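Local coordinates for protein D-xylonate dehydratase (PDB 5OYN) that catalyses the dehydration of D-xylonate to 2-dehydro-3-deoxy-D-arabinonate in D-xylose degradation, using a [2Fe-2S] cluster and magnesium, and also dehydrates D-gluconate, at residues 77-80 with 81-84. Numbering follows the deposited sequence.
Sequences VQRV and RDGI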
# COMPACT_ATOMS: atom_id res chain seq x y z
N VAL A 77 7.63 -6.98 3.31
CA VAL A 77 6.84 -8.15 2.93
C VAL A 77 6.77 -8.28 1.42
O VAL A 77 6.75 -9.39 0.89
CB VAL A 77 5.43 -8.07 3.56
CG1 VAL A 77 4.61 -6.92 2.94
CG2 VAL A 77 4.72 -9.40 3.40
N GLN A 78 6.77 -7.15 0.70
CA GLN A 78 6.74 -7.18 -0.76
C GLN A 78 7.98 -7.85 -1.34
O GLN A 78 7.90 -8.56 -2.35
CB GLN A 78 6.59 -5.76 -1.33
CG GLN A 78 5.90 -5.69 -2.70
CD GLN A 78 4.83 -6.79 -2.91
OE1 GLN A 78 4.94 -7.61 -3.85
NE2 GLN A 78 3.80 -6.80 -2.04
N ARG A 79 9.15 -7.59 -0.75
CA ARG A 79 10.37 -8.26 -1.18
C ARG A 79 10.29 -9.76 -0.94
O ARG A 79 10.73 -10.56 -1.77
CB ARG A 79 11.58 -7.66 -0.45
CG ARG A 79 12.05 -6.31 -0.95
CD ARG A 79 11.93 -6.24 -2.45
NE ARG A 79 13.15 -6.70 -3.08
CZ ARG A 79 13.20 -7.22 -4.30
NH1 ARG A 79 12.09 -7.33 -5.03
NH2 ARG A 79 14.36 -7.62 -4.80
N VAL A 80 9.72 -10.16 0.20
CA VAL A 80 9.56 -11.58 0.48
C VAL A 80 8.66 -12.22 -0.56
O VAL A 80 8.95 -13.32 -1.04
CB VAL A 80 9.00 -11.79 1.89
CG1 VAL A 80 8.86 -13.27 2.18
CG2 VAL A 80 9.88 -11.12 2.88
N ARG A 81 7.54 -11.57 -0.88
CA ARG A 81 6.63 -12.07 -1.92
C ARG A 81 7.36 -12.25 -3.24
O ARG A 81 7.18 -13.25 -3.94
CB ARG A 81 5.43 -11.12 -2.10
CG ARG A 81 4.38 -11.27 -1.01
CD ARG A 81 3.10 -10.49 -1.30
NE ARG A 81 2.18 -11.25 -2.15
CZ ARG A 81 2.10 -11.11 -3.48
NH1 ARG A 81 2.86 -10.23 -4.13
NH2 ARG A 81 1.23 -11.85 -4.17
N ASP A 82 8.22 -11.29 -3.58
CA ASP A 82 8.93 -11.38 -4.84
C ASP A 82 9.90 -12.55 -4.83
O ASP A 82 10.04 -13.26 -5.83
CB ASP A 82 9.64 -10.05 -5.14
CG ASP A 82 8.68 -8.97 -5.67
OD1 ASP A 82 7.45 -9.22 -5.79
OD2 ASP A 82 9.16 -7.86 -5.97
N GLY A 83 10.57 -12.78 -3.69
CA GLY A 83 11.47 -13.92 -3.60
C GLY A 83 10.73 -15.23 -3.80
O GLY A 83 11.12 -16.06 -4.63
N ILE A 84 9.65 -15.43 -3.04
CA ILE A 84 8.83 -16.63 -3.15
C ILE A 84 8.38 -16.87 -4.59
O ILE A 84 8.39 -18.01 -5.07
CB ILE A 84 7.62 -16.51 -2.21
CG1 ILE A 84 8.08 -16.46 -0.76
CG2 ILE A 84 6.60 -17.61 -2.50
CD1 ILE A 84 6.95 -16.12 0.21
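OD2 of D82 lies at the edge of the R79 guanidinium, in the plane of that group. NH1 of R79 lies 3.1 Å from OD2 of D82, a salt bridge three residues along one helix. The two flat groups are turned almost square, 85° apart. The R79 chain starts away from the 81-84 segment but bends at chi2 and again at chi3 (-90°), which brings NH1 round to the carboxylate. The R81 guanidinium likewise takes Q78 at its edge: NH1 of R81 gives a weak hydrogen bond to OE1 of Q78, 3.4 Å long, with the planes 44° apart. Both arginines have stronger partners: R79 pairs with E49 of the second subunit and R81 with D82 of the second subunit. D82 of this chain in turn receives R81 and R85 of the second subunit. With an alanine at D82, R79 NH1 is likely to lose its carboxylate within the helix, and R81 and R85 of the second subunit their acceptor. Beneath the side chains, the backbone bonds are those of an alpha helix, as from R81 N to V77 O (2.9 Å) and from I84 N to V80 O (3.0 Å). On the apolar side, CG1 of V80 touches CD1 of I84 at 4.0 Å. Helix 73-87 is the crossover of a beta-alpha-beta unit between parallel strands 56-61 and 90-95. V80 and I84 pack on I59, I84 also on P91, while R79 and D82 lie against Y248 of helix 241-259.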